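Local coordinates for protein putative N-acetylmuramoyl-L-alanine amidase,autolysin cwp6 (Peptoclostridium difficile, PDB 5J72) that probably cleaves the amide bond between N-acetylmuramic acid and L-alanine in peptidoglycan as a zinc-dependent autolysin of the cell wall, at residues N6-S11 / K17-V22; I61-D66 / N71-Q76; D31-N36 / D55-V60; L35-M38 / P43-A46. All coordinates share one frame; numbering follows the deposited sequence.

Contact 1. Residues N6-S11 / K17-V22. With CA (calcium ion), chain C.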
loop_
_atom_site.group_PDB
_atom_site.type_symbol
_atom_site.label_atom_id
_atom_site.label_comp_id
_atom_site.label_asym_id
_atom_site.label_seq_id
_atom_site.Cartn_x
_atom_site.Cartn_y
_atom_site.Cartn_z
ATOM N N ASN A 6 -26.177 -7.863 1.334
ATOM C CA ASN A 6 -24.840 -7.246 1.420
ATOM C C ASN A 6 -23.824 -8.088 0.653
ATOM O O ASN A 6 -23.479 -9.185 1.126
ATOM C CB ASN A 6 -24.425 -7.192 2.881
ATOM C CG ASN A 6 -23.063 -6.467 3.029
ATOM O OD1 ASN A 6 -22.702 -5.569 2.230
ATOM N ND2 ASN A 6 -22.287 -6.737 4.045
ATOM N N LEU A 7 -23.373 -7.589 -0.508
ATOM C CA LEU A 7 -22.404 -8.318 -1.337
ATOM C C LEU A 7 -21.021 -7.698 -1.094
ATOM O O LEU A 7 -20.886 -6.470 -1.054
ATOM C CB LEU A 7 -22.746 -8.176 -2.840
ATOM C CG LEU A 7 -24.145 -8.763 -3.195
ATOM C CD1 LEU A 7 -24.314 -8.656 -4.770
ATOM C CD2 LEU A 7 -24.285 -10.218 -2.677
ATOM N N GLN A 8 -20.024 -8.537 -0.935
ATOM C CA GLN A 8 -18.666 -7.965 -0.655
ATOM C C GLN A 8 -18.026 -7.223 -1.852
ATOM O O GLN A 8 -17.467 -6.113 -1.689
ATOM C CB GLN A 8 -17.767 -9.087 -0.192
ATOM C CG GLN A 8 -16.281 -8.615 0.038
ATOM C CD GLN A 8 -15.423 -9.802 0.420
ATOM O OE1 GLN A 8 -15.686 -10.926 0.005
ATOM N NE2 GLN A 8 -14.322 -9.555 1.205
ATOM N N ARG A 9 -18.140 -7.802 -3.075
ATOM C CA ARG A 9 -17.454 -7.273 -4.290
ATOM C C ARG A 9 -18.412 -7.004 -5.387
ATOM O O ARG A 9 -19.307 -7.805 -5.596
ATOM C CB ARG A 9 -16.495 -8.341 -4.884
ATOM C CG ARG A 9 -15.641 -9.087 -3.871
ATOM C CD ARG A 9 -14.315 -9.636 -4.468
ATOM N NE ARG A 9 -13.665 -10.405 -3.380
ATOM C CZ ARG A 9 -12.846 -9.894 -2.450
ATOM N NH1 ARG A 9 -12.372 -10.660 -1.482
ATOM N NH2 ARG A 9 -12.481 -8.632 -2.504
ATOM N N LYS A 10 -18.244 -5.875 -6.119
ATOM C CA LYS A 10 -19.115 -5.562 -7.237
ATOM C C LYS A 10 -18.320 -5.669 -8.559
ATOM O O LYS A 10 -18.881 -5.558 -9.652
ATOM C CB LYS A 10 -19.625 -4.146 -7.097
ATOM C CG LYS A 10 -20.472 -3.957 -5.798
ATOM C CD LYS A 10 -21.611 -5.002 -5.761
ATOM C CE LYS A 10 -22.912 -4.492 -6.292
ATOM N NZ LYS A 10 -23.159 -3.011 -6.015
ATOM N N SER A 11 -17.006 -5.867 -8.450
ATOM C CA SER A 11 -16.136 -6.079 -9.628
ATOM C C SER A 11 -15.348 -7.362 -9.338
ATOM O O SER A 11 -14.691 -7.453 -8.276
ATOM C CB SER A 11 -15.206 -4.880 -9.810
ATOM O OG SER A 11 -14.413 -5.045 -10.969
ATOM N N LYS A 17 -14.064 -14.876 -5.259
ATOM C CA LYS A 17 -14.991 -15.295 -4.198
ATOM C C LYS A 17 -15.523 -14.004 -3.590
ATOM O O LYS A 17 -14.771 -13.039 -3.500
ATOM C CB LYS A 17 -14.299 -16.135 -3.118
ATOM C CG LYS A 17 -13.881 -17.484 -3.695
ATOM C CD LYS A 17 -12.935 -18.159 -2.761
ATOM C CE LYS A 17 -12.421 -19.477 -3.320
ATOM N NZ LYS A 17 -13.514 -20.333 -3.887
ATOM N N SER A 18 -16.786 -13.964 -3.248
ATOM C CA SER A 18 -17.340 -12.760 -2.654
ATOM C C SER A 18 -18.258 -13.160 -1.492
ATOM O O SER A 18 -19.197 -13.954 -1.675
ATOM C CB SER A 18 -18.128 -11.962 -3.704
ATOM O OG SER A 18 -18.774 -10.840 -3.105
ATOM N N ASN A 19 -18.019 -12.611 -0.283
ATOM C CA ASN A 19 -18.918 -12.970 0.793
ATOM C C ASN A 19 -20.281 -12.305 0.601
ATOM O O ASN A 19 -20.351 -11.126 0.234
ATOM C CB ASN A 19 -18.349 -12.518 2.182
ATOM C CG ASN A 19 -17.051 -13.183 2.502
ATOM O OD1 ASN A 19 -16.859 -14.343 2.122
ATOM N ND2 ASN A 19 -16.133 -12.530 3.206
ATOM N N ALA A 20 -21.355 -13.029 0.902
ATOM C CA ALA A 20 -22.708 -12.459 0.785
ATOM C C ALA A 20 -23.465 -12.693 2.072
ATOM O O ALA A 20 -23.374 -13.770 2.684
ATOM C CB ALA A 20 -23.488 -13.130 -0.346
ATOM N N SER A 21 -24.226 -11.710 2.460
ATOM C CA SER A 21 -25.024 -11.799 3.656
ATOM C C SER A 21 -26.420 -11.222 3.341
ATOM O O SER A 21 -26.508 -10.079 2.851
ATOM C CB SER A 21 -24.316 -10.992 4.754
ATOM O OG SER A 21 -25.161 -10.792 5.871
ATOM N N VAL A 22 -27.484 -11.997 3.583
ATOM C CA VAL A 22 -28.851 -11.555 3.411
ATOM C C VAL A 22 -29.604 -11.604 4.765
ATOM O O VAL A 22 -29.602 -12.635 5.446
ATOM C CB VAL A 22 -29.581 -12.404 2.372
ATOM C CG1 VAL A 22 -31.023 -11.946 2.245
ATOM C CG2 VAL A 22 -28.875 -12.259 1.015
HETATM CA CA CA C . -23.587 -3.076 2.255
HETATM O O HOH W 1 -20.739 -9.289 2.418
HETATM O O HOH W 2 -20.624 -10.230 -5.002
HETATM O O HOH W 3 -11.847 -13.153 -2.125
HETATM O O HOH W 4 -23.174 -2.957 -0.031
HETATM O O HOH W 5 -24.790 -1.356 2.203
HETATM O O HOH W 6 -21.427 -2.293 2.356
HETATM O O HOH W 7 -25.792 -4.019 2.116
#
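Asn-6 and Ser-21 form an antiparallel hydrogen-bonded pair, Asn-6 N reaching Ser-21 O at 2.7 Å while Ser-21 N bonds back to Asn-6 O. One residue on, Leu-7 faces Ala-20 as a non-hydrogen-bonded pair, and Gln-8 N still donates to Asn-19 O although strand 3-7 has ended.

Beyond that point side chains take over the backbone's role. The extended Gln-8 chain runs beside Asn-19, their amide planes 15° apart, and its OE1 receives Asn-19 N at 2.9 Å in a nearly straight bond (173°). Arg-9 N donates to Ser-18 OG at 3.1 Å. Arg-9 NE meets Lys-17 O at 2.9 Å, the oxygen lying in the guanidinium plane, while Gln-8 CD lies above one guanidinium face, toward its rim. Arg-9 NH2 and Gln-8 NE2 bond to the carbonyls of Leu-387 and Lys-386.

Water bridges Asn-6 O to Asn-19 O, Arg-9 O to Ser-18 OG, and Arg-9 NH1 to Lys-17 O. The apolar touch is Leu-7 CD2 on Ala-20 CB, 3.8 Å.

With CG anti to the backbone N (chi1 -176°), Asn-6 presents OD1 to a calcium ion at 2.6 Å; four waters complete the modelled ligands. The pairing probably helps to hold the backbone of a calcium ligand in place, while side-chain bonds prolong it past the strand's end.

Contact 2. Residues I61-D66 / N71-Q76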
loop_
_atom_site.group_PDB
_atom_site.type_symbol
_atom_site.label_atom_id
_atom_site.label_comp_id
_atom_site.label_asym_id
_atom_site.label_seq_id
_atom_site.Cartn_x
_atom_site.Cartn_y
_atom_site.Cartn_z
ATOM N N ILE A 61 -20.255 -16.288 -2.745
ATOM C CA ILE A 61 -20.587 -16.492 -4.154
ATOM C C ILE A 61 -19.227 -16.846 -4.819
ATOM O O ILE A 61 -18.239 -16.144 -4.604
ATOM C CB ILE A 61 -21.183 -15.189 -4.793
ATOM C CG1 ILE A 61 -22.517 -14.804 -4.052
ATOM C CG2 ILE A 61 -21.425 -15.428 -6.324
ATOM C CD1 ILE A 61 -22.868 -13.293 -4.310
ATOM N N ASN A 62 -19.171 -17.944 -5.601
ATOM C CA ASN A 62 -17.934 -18.341 -6.288
ATOM C C ASN A 62 -18.150 -18.030 -7.778
ATOM O O ASN A 62 -18.975 -18.699 -8.389
ATOM C CB ASN A 62 -17.737 -19.873 -6.104
ATOM C CG ASN A 62 -17.354 -20.134 -4.643
ATOM O OD1 ASN A 62 -16.192 -19.884 -4.275
ATOM N ND2 ASN A 62 -18.237 -20.596 -3.765
ATOM N N TYR A 63 -17.467 -17.054 -8.323
ATOM C CA TYR A 63 -17.652 -16.644 -9.697
ATOM C C TYR A 63 -16.818 -17.596 -10.612
ATOM O O TYR A 63 -15.858 -17.167 -11.246
ATOM C CB TYR A 63 -17.184 -15.173 -9.840
ATOM C CG TYR A 63 -18.189 -14.262 -9.158
ATOM C CD1 TYR A 63 -17.991 -13.822 -7.850
ATOM C CD2 TYR A 63 -19.365 -13.875 -9.808
ATOM C CE1 TYR A 63 -18.930 -13.006 -7.215
ATOM C CE2 TYR A 63 -20.320 -13.089 -9.172
ATOM C CZ TYR A 63 -20.094 -12.653 -7.878
ATOM O OH TYR A 63 -21.055 -11.948 -7.230
ATOM N N ASN A 64 -17.413 -18.793 -10.629
ATOM C CA ASN A 64 -16.694 -19.807 -11.380
ATOM C C ASN A 64 -17.369 -20.132 -12.708
ATOM O O ASN A 64 -17.194 -21.247 -13.191
ATOM C CB ASN A 64 -16.620 -21.100 -10.551
ATOM C CG ASN A 64 -15.729 -21.061 -9.344
ATOM O OD1 ASN A 64 -15.861 -21.946 -8.472
ATOM N ND2 ASN A 64 -14.803 -20.092 -9.198
ATOM N N LYS A 65 -18.060 -19.239 -13.286
ATOM C CA LYS A 65 -18.687 -19.454 -14.605
ATOM C C LYS A 65 -18.189 -18.372 -15.553
ATOM O O LYS A 65 -18.086 -17.210 -15.168
ATOM C CB LYS A 65 -20.236 -19.368 -14.501
ATOM C CG LYS A 65 -20.898 -20.415 -13.566
ATOM C CD LYS A 65 -20.825 -21.823 -14.077
ATOM C CE LYS A 65 -21.716 -22.066 -15.285
ATOM N NZ LYS A 65 -23.178 -21.967 -14.953
ATOM N N ASP A 66 -17.875 -18.738 -16.810
ATOM C CA ASP A 66 -17.367 -17.789 -17.790
ATOM C C ASP A 66 -18.455 -17.531 -18.827
ATOM O O ASP A 66 -18.730 -18.376 -19.666
ATOM C CB ASP A 66 -16.086 -18.352 -18.412
ATOM C CG ASP A 66 -15.062 -17.277 -18.700
ATOM O OD1 ASP A 66 -15.359 -16.088 -18.488
ATOM O OD2 ASP A 66 -13.991 -17.611 -19.185
ATOM N N ASN A 71 -21.216 -9.424 -19.380
ATOM C CA ASN A 71 -20.355 -9.739 -18.247
ATOM C C ASN A 71 -20.868 -9.111 -16.964
ATOM O O ASN A 71 -20.069 -8.772 -16.052
ATOM C CB ASN A 71 -18.881 -9.263 -18.533
ATOM C CG ASN A 71 -18.724 -7.744 -18.545
ATOM O OD1 ASN A 71 -19.682 -6.989 -18.752
ATOM N ND2 ASN A 71 -17.515 -7.206 -18.269
ATOM N N VAL A 72 -22.193 -8.974 -16.860
ATOM C CA VAL A 72 -22.749 -8.434 -15.600
ATOM C C VAL A 72 -23.733 -9.471 -15.051
ATOM O O VAL A 72 -24.692 -9.841 -15.762
ATOM C CB VAL A 72 -23.471 -7.094 -15.829
ATOM C CG1 VAL A 72 -24.106 -6.636 -14.488
ATOM C CG2 VAL A 72 -22.464 -6.036 -16.355
ATOM N N TRP A 73 -23.502 -9.945 -13.839
ATOM C CA TRP A 73 -24.366 -10.891 -13.180
ATOM C C TRP A 73 -25.513 -10.120 -12.550
ATOM O O TRP A 73 -25.255 -9.213 -11.755
ATOM C CB TRP A 73 -23.580 -11.618 -12.072
ATOM C CG TRP A 73 -22.536 -12.484 -12.605
ATOM C CD1 TRP A 73 -21.182 -12.260 -12.597
ATOM C CD2 TRP A 73 -22.737 -13.723 -13.323
ATOM N NE1 TRP A 73 -20.539 -13.270 -13.305
ATOM C CE2 TRP A 73 -21.473 -14.183 -13.749
ATOM C CE3 TRP A 73 -23.881 -14.496 -13.630
ATOM C CZ2 TRP A 73 -21.316 -15.378 -14.474
ATOM C CZ3 TRP A 73 -23.725 -15.691 -14.346
ATOM C CH2 TRP A 73 -22.460 -16.115 -14.762
ATOM N N GLU A 74 -26.758 -10.478 -12.875
ATOM C CA GLU A 74 -27.947 -9.752 -12.372
ATOM C C GLU A 74 -28.750 -10.672 -11.506
ATOM O O GLU A 74 -29.026 -11.814 -11.888
ATOM C CB GLU A 74 -28.815 -9.306 -13.571
ATOM C CG GLU A 74 -28.006 -8.309 -14.412
ATOM C CD GLU A 74 -28.802 -7.676 -15.580
ATOM O OE1 GLU A 74 -30.002 -7.686 -15.556
ATOM O OE2 GLU A 74 -28.175 -7.178 -16.511
ATOM N N LEU A 75 -29.123 -10.205 -10.329
ATOM C CA LEU A 75 -29.875 -11.059 -9.396
ATOM C C LEU A 75 -31.298 -11.311 -9.923
ATOM O O LEU A 75 -31.991 -10.359 -10.283
ATOM C CB LEU A 75 -29.995 -10.294 -8.021
ATOM C CG LEU A 75 -30.801 -11.084 -6.958
ATOM C CD1 LEU A 75 -30.203 -12.416 -6.553
ATOM C CD2 LEU A 75 -30.940 -10.128 -5.715
ATOM N N GLN A 76 -31.733 -12.584 -9.991
ATOM C CA GLN A 76 -33.095 -12.931 -10.488
ATOM C C GLN A 76 -34.068 -13.314 -9.393
ATOM O O GLN A 76 -35.249 -12.995 -9.505
ATOM C CB GLN A 76 -33.003 -14.140 -11.390
ATOM C CG GLN A 76 -31.900 -13.955 -12.466
ATOM C CD GLN A 76 -32.292 -12.906 -13.422
ATOM O OE1 GLN A 76 -33.315 -13.019 -14.088
ATOM N NE2 GLN A 76 -31.500 -11.865 -13.580
#
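Tyr-63, the centre of an inverse gamma turn, packs with Lys-65 against Trp-73 of strand 72-82 in the N-terminal domain. The backbones stay well apart, with Tyr-63 CA and Trp-73 CA 9.5 Å from each other, and mainly side chains bridge the gap. Tyr-63 CE2 comes to 3.6 Å from Trp-73 CD1, and Tyr-63 CD2 lies 3.7 Å from Trp-73 NE1. The phenol and the five-membered ring are inclined at 47°, their centroids 5.3 Å apart, and the two side chains run past one another, heading opposite ways. Ile-61 CG2 covers part of one Tyr-63 face, near the rim.

At the far end of the indole, Lys-65 CB touches Trp-73 CH2 at 3.9 Å, and Lys-65 O lies at the ring edge, in its plane, 3.8 Å from Trp-73 CZ2. The Lys-65 chain then bends at chi2, chi3 and chi4, carrying NZ off to Pro-43 O. Gln-108 ties the two sides together: its OE1 takes Trp-73 NE1 and its NE2 donates to Lys-65 O. The pairing is thus apolar at heart, while one glutamine amide satisfies the buried indole N-H and probably limits how far the ring can swing.

Contact 3. Residues D31-N36 / D55-V60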
loop_
_atom_site.group_PDB
_atom_site.type_symbol
_atom_site.label_atom_id
_atom_site.label_comp_id
_atom_site.label_asym_id
_atom_site.label_seq_id
_atom_site.Cartn_x
_atom_site.Cartn_y
_atom_site.Cartn_z
ATOM N N ASP A 31 -33.245 -23.136 7.050
ATOM C CA ASP A 31 -31.830 -23.156 7.317
ATOM C C ASP A 31 -30.958 -22.493 6.241
ATOM O O ASP A 31 -29.793 -22.207 6.498
ATOM C CB ASP A 31 -31.341 -24.597 7.439
ATOM C CG ASP A 31 -31.902 -25.308 8.656
ATOM O OD1 ASP A 31 -32.258 -24.613 9.643
ATOM O OD2 ASP A 31 -31.985 -26.545 8.617
ATOM N N SER A 32 -31.504 -22.259 5.033
ATOM C CA SER A 32 -30.679 -21.642 3.984
ATOM C C SER A 32 -31.564 -21.019 2.944
ATOM O O SER A 32 -32.776 -21.303 2.918
ATOM C CB SER A 32 -29.801 -22.690 3.292
ATOM O OG SER A 32 -30.614 -23.564 2.515
ATOM N N ILE A 33 -30.976 -20.164 2.110
ATOM C CA ILE A 33 -31.646 -19.555 0.944
ATOM C C ILE A 33 -30.680 -19.683 -0.215
ATOM O O ILE A 33 -29.481 -19.831 -0.004
ATOM C CB ILE A 33 -32.005 -18.079 1.118
ATOM C CG1 ILE A 33 -30.702 -17.251 1.331
ATOM C CG2 ILE A 33 -32.992 -17.932 2.343
ATOM C CD1 ILE A 33 -31.071 -15.758 1.496
ATOM N N THR A 34 -31.193 -19.615 -1.447
ATOM C CA THR A 34 -30.380 -19.708 -2.632
ATOM C C THR A 34 -30.627 -18.486 -3.489
ATOM O O THR A 34 -31.763 -18.178 -3.813
ATOM C CB THR A 34 -30.723 -20.960 -3.417
ATOM O OG1 THR A 34 -30.468 -22.066 -2.577
ATOM C CG2 THR A 34 -29.827 -21.127 -4.671
ATOM N N LEU A 35 -29.552 -17.790 -3.843
ATOM C CA LEU A 35 -29.657 -16.594 -4.698
ATOM C C LEU A 35 -29.384 -17.090 -6.100
ATOM O O LEU A 35 -28.407 -17.876 -6.283
ATOM C CB LEU A 35 -28.571 -15.622 -4.292
ATOM C CG LEU A 35 -29.033 -14.623 -3.166
ATOM C CD1 LEU A 35 -29.440 -15.386 -1.879
ATOM C CD2 LEU A 35 -27.847 -13.641 -2.932
ATOM N N ASN A 36 -30.200 -16.660 -7.074
ATOM C CA ASN A 36 -29.952 -17.056 -8.458
ATOM C C ASN A 36 -29.644 -15.785 -9.221
ATOM O O ASN A 36 -30.354 -14.796 -9.116
ATOM C CB ASN A 36 -31.185 -17.775 -9.046
ATOM C CG ASN A 36 -30.956 -18.120 -10.484
ATOM O OD1 ASN A 36 -31.200 -17.248 -11.364
ATOM N ND2 ASN A 36 -30.375 -19.313 -10.820
ATOM N N ASP A 55 -28.444 -13.758 13.005
ATOM C CA ASP A 55 -29.810 -13.698 12.459
ATOM C C ASP A 55 -29.747 -13.307 10.917
ATOM O O ASP A 55 -30.537 -12.507 10.428
ATOM C CB ASP A 55 -30.630 -12.632 13.233
ATOM C CG ASP A 55 -32.050 -12.538 12.721
ATOM O OD1 ASP A 55 -32.554 -11.402 12.588
ATOM O OD2 ASP A 55 -32.648 -13.594 12.420
ATOM N N SER A 56 -28.791 -13.869 10.208
ATOM C CA SER A 56 -28.542 -13.541 8.771
ATOM C C SER A 56 -28.217 -14.826 7.986
ATOM O O SER A 56 -27.781 -15.790 8.583
ATOM C CB SER A 56 -27.293 -12.672 8.665
ATOM O OG SER A 56 -27.703 -11.327 8.554
ATOM N N TYR A 57 -28.417 -14.813 6.669
ATOM C CA TYR A 57 -28.047 -15.968 5.846
ATOM C C TYR A 57 -26.662 -15.550 5.271
ATOM O O TYR A 57 -26.549 -14.474 4.648
ATOM C CB TYR A 57 -29.128 -16.173 4.771
ATOM C CG TYR A 57 -30.402 -16.724 5.394
ATOM C CD1 TYR A 57 -31.378 -15.868 5.916
ATOM C CD2 TYR A 57 -30.619 -18.088 5.479
ATOM C CE1 TYR A 57 -32.534 -16.373 6.506
ATOM C CE2 TYR A 57 -31.764 -18.602 6.065
ATOM C CZ TYR A 57 -32.712 -17.745 6.580
ATOM O OH TYR A 57 -33.810 -18.288 7.207
ATOM N N GLU A 58 -25.640 -16.376 5.470
ATOM C CA GLU A 58 -24.292 -16.003 5.073
ATOM C C GLU A 58 -23.653 -17.077 4.224
ATOM O O GLU A 58 -23.882 -18.274 4.460
ATOM C CB GLU A 58 -23.397 -15.860 6.352
ATOM C CG GLU A 58 -23.882 -14.745 7.301
ATOM C CD GLU A 58 -23.108 -14.743 8.635
ATOM O OE1 GLU A 58 -23.367 -13.853 9.469
ATOM O OE2 GLU A 58 -22.264 -15.639 8.852
ATOM N N GLY A 59 -22.844 -16.681 3.261
ATOM C CA GLY A 59 -22.165 -17.683 2.459
ATOM C C GLY A 59 -21.263 -16.951 1.511
ATOM O O GLY A 59 -21.001 -15.733 1.635
ATOM N N VAL A 60 -20.789 -17.703 0.498
ATOM C CA VAL A 60 -19.848 -17.135 -0.443
ATOM C C VAL A 60 -20.308 -17.310 -1.894
ATOM O O VAL A 60 -20.756 -18.403 -2.207
ATOM C CB VAL A 60 -18.520 -17.912 -0.229
ATOM C CG1 VAL A 60 -17.479 -17.472 -1.302
ATOM C CG2 VAL A 60 -17.971 -17.672 1.232
#
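The Tyr-57 ring carries Ile-33 on one face and meets backbone at its edge. Ile-33 CG2 stands 4.0 Å from the centroid of the Tyr-57 ring and 13° off the normal, a CH-pi contact over the centre of the face. At the rim, Ser-32 N lies near the ring plane, 3.8 Å from Tyr-57 CE2, and Asp-31 C lies in the plane, 4.0 Å from the same CE2.

The contact joins strands 30-39 and 56-63 of the N-terminal beta domain. They are not paired with each other here: strand 42-51, lying between them in the order of pairing, bonds to both. The chain turns a corner at Asp-31, and the ring edge lies against the backbone there. Strand 56-63 starts at a G1 beta bulge, in which Asp-55 and Ser-56 both face Asn-51.

The Ile-33 side chain lies roughly perpendicular to that of Tyr-57. Ile-33 CG1 sits between the backbone N and the carbonyl carbon (chi1 62°), which leaves CG2 over the ring and sends CG1 and CD1 toward the root of the tyrosine. Tyr-57 also meets the ring of Tyr-50, their planes at about 55°, and touches Leu-48; Ile-33 packs on Val-22 and Ile-78. These neighbours make the pair part of the apolar interior, whereas the phenol hydroxyl has its polar partner in Ala-30 O, one residue ahead of the corner. Nearer the backbone of Tyr-57, the terminal methyl CD1 of Ile-33 rests 3.8 Å from Tyr-57 CB.

Contact 4. Residues L35-M38 / P43-A46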
loop_
_atom_site.group_PDB
_atom_site.type_symbol
_atom_site.label_atom_id
_atom_site.label_comp_id
_atom_site.label_asym_id
_atom_site.label_seq_id
_atom_site.Cartn_x
_atom_site.Cartn_y
_atom_site.Cartn_z
ATOM N N LEU A 35 -29.552 -17.790 -3.843
ATOM C CA LEU A 35 -29.657 -16.594 -4.698
ATOM C C LEU A 35 -29.384 -17.090 -6.100
ATOM O O LEU A 35 -28.407 -17.876 -6.283
ATOM C CB LEU A 35 -28.571 -15.622 -4.292
ATOM C CG LEU A 35 -29.033 -14.623 -3.166
ATOM C CD1 LEU A 35 -29.440 -15.386 -1.879
ATOM C CD2 LEU A 35 -27.847 -13.641 -2.932
ATOM N N ASN A 36 -30.200 -16.660 -7.074
ATOM C CA ASN A 36 -29.952 -17.056 -8.458
ATOM C C ASN A 36 -29.644 -15.785 -9.221
ATOM O O ASN A 36 -30.354 -14.796 -9.116
ATOM C CB ASN A 36 -31.185 -17.775 -9.046
ATOM C CG ASN A 36 -30.956 -18.120 -10.484
ATOM O OD1 ASN A 36 -31.200 -17.248 -11.364
ATOM N ND2 ASN A 36 -30.375 -19.313 -10.820
ATOM N N PHE A 37 -28.532 -15.811 -9.991
ATOM C CA PHE A 37 -28.172 -14.661 -10.842
ATOM C C PHE A 37 -28.109 -15.150 -12.277
ATOM O O PHE A 37 -27.945 -16.357 -12.495
ATOM C CB PHE A 37 -26.719 -14.207 -10.509
ATOM C CG PHE A 37 -26.505 -13.864 -9.041
ATOM C CD1 PHE A 37 -26.095 -14.830 -8.138
ATOM C CD2 PHE A 37 -26.705 -12.592 -8.581
ATOM C CE1 PHE A 37 -25.876 -14.511 -6.790
ATOM C CE2 PHE A 37 -26.490 -12.265 -7.218
ATOM C CZ PHE A 37 -26.078 -13.235 -6.355
ATOM N N MET A 38 -28.161 -14.221 -13.260
ATOM C CA MET A 38 -27.961 -14.643 -14.645
ATOM C C MET A 38 -27.115 -13.618 -15.323
ATOM O O MET A 38 -27.222 -12.419 -15.016
ATOM C CB MET A 38 -29.282 -14.665 -15.490
ATOM C CG MET A 38 -30.278 -15.732 -15.018
ATOM S SD MET A 38 -29.863 -17.439 -15.555
ATOM C CE MET A 38 -30.263 -17.350 -17.355
ATOM N N PRO A 43 -26.630 -19.138 -15.850
ATOM C CA PRO A 43 -26.978 -18.997 -14.419
ATOM C C PRO A 43 -25.783 -19.163 -13.506
ATOM O O PRO A 43 -24.796 -19.837 -13.836
ATOM C CB PRO A 43 -27.989 -20.132 -14.204
ATOM C CG PRO A 43 -27.455 -21.261 -15.151
ATOM C CD PRO A 43 -26.891 -20.517 -16.375
ATOM N N LEU A 44 -25.875 -18.554 -12.338
ATOM C CA LEU A 44 -24.839 -18.655 -11.295
ATOM C C LEU A 44 -25.641 -18.683 -9.984
ATOM O O LEU A 44 -26.551 -17.865 -9.830
ATOM C CB LEU A 44 -23.988 -17.395 -11.278
ATOM C CG LEU A 44 -22.891 -17.403 -10.136
ATOM C CD1 LEU A 44 -21.820 -18.357 -10.498
ATOM C CD2 LEU A 44 -22.233 -16.046 -10.084
ATOM N N GLU A 45 -25.378 -19.579 -9.084
ATOM C CA GLU A 45 -26.150 -19.552 -7.847
ATOM C C GLU A 45 -25.226 -19.656 -6.633
ATOM O O GLU A 45 -24.053 -20.021 -6.751
ATOM C CB GLU A 45 -27.208 -20.655 -7.817
ATOM C CG GLU A 45 -26.678 -22.065 -7.684
ATOM C CD GLU A 45 -27.811 -23.040 -7.423
ATOM O OE1 GLU A 45 -27.734 -23.827 -6.452
ATOM O OE2 GLU A 45 -28.784 -23.008 -8.202
ATOM N N ALA A 46 -25.761 -19.253 -5.465
ATOM C CA ALA A 46 -24.998 -19.340 -4.212
ATOM C C ALA A 46 -25.974 -19.687 -3.111
ATOM O O ALA A 46 -27.086 -19.113 -3.058
ATOM C CB ALA A 46 -24.334 -18.019 -3.893
#
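Leu-44 O takes the backbone N-H of Phe-37 at 2.9 Å in a nearly straight bond (167°). The edge of the phenylalanine ring adjoins the same oxygen, with Phe-37 CD1 3.5 Å from Leu-44 O. Phe-37 O receives Leu-44 N in return at 3.0 Å. Leu-35 and Ala-46 repeat the reciprocal pattern: Leu-35 N reaches Ala-46 O at 2.9 Å, and Ala-46 N donates back to Leu-35 O.

Two non-hydrogen-bonded pairs alternate with these: Asn-36 with Glu-45 lies between them, and Met-38 with Pro-43 follows beyond Phe-37 and Leu-44. Here CA-H...O contacts add to the ladder, from Glu-45 CA to Leu-35 O at 3.2 Å and from Pro-43 CA to Phe-37 O at 3.4 Å. Pro-43, whose nitrogen has no hydrogen to give, is in a non-hydrogen-bonded pair, where none is needed toward Met-38.

The two faces differ in character. Leu-35, Phe-37, Leu-44 and Ala-46 share the buried one, where Phe-37 CB meets Leu-44 CB at 4.3 Å and Ile-61 of strand 56-63 packs on Phe-37, Leu-44 and Ala-46. Asn-36, Met-38, Pro-43 and Glu-45 occupy the other. There Met-38, in one of its two conformers, bends at chi2 and chi3 and brings SD to 3.5 Å from Pro-43 CB, a contact that is therefore doubtful. This is an antiparallel beta hairpin of strands 30-39 and 42-51, in which segments 35-38 and 43-46 run at 157° to each other, side chains alternating between an apolar and a more polar face.

All four contacts lie in the N-terminal beta domain, on the same side of the chain's centre. In order of their first segments, contact 1 comes first, then contacts 3 and 4, which share Leu-35 and Asn-36, then contact 2. Centres of contacts 2 and 4 are about 6 Å apart, and those of contacts 2 and 3 about 16 Å. Strand 56-63 serves both contacts 2 and 3 and pairs with strand 16-24 of contact 1 and strand 42-51 of contact 4; strand 30-39 pairs with strand 72-82. Contacts 1 and 4 are strand pairings, while contacts 2 and 3 pack side chains between strands not paired with each other, so the domain combines a hydrogen-bonded framework with a shared apolar filling.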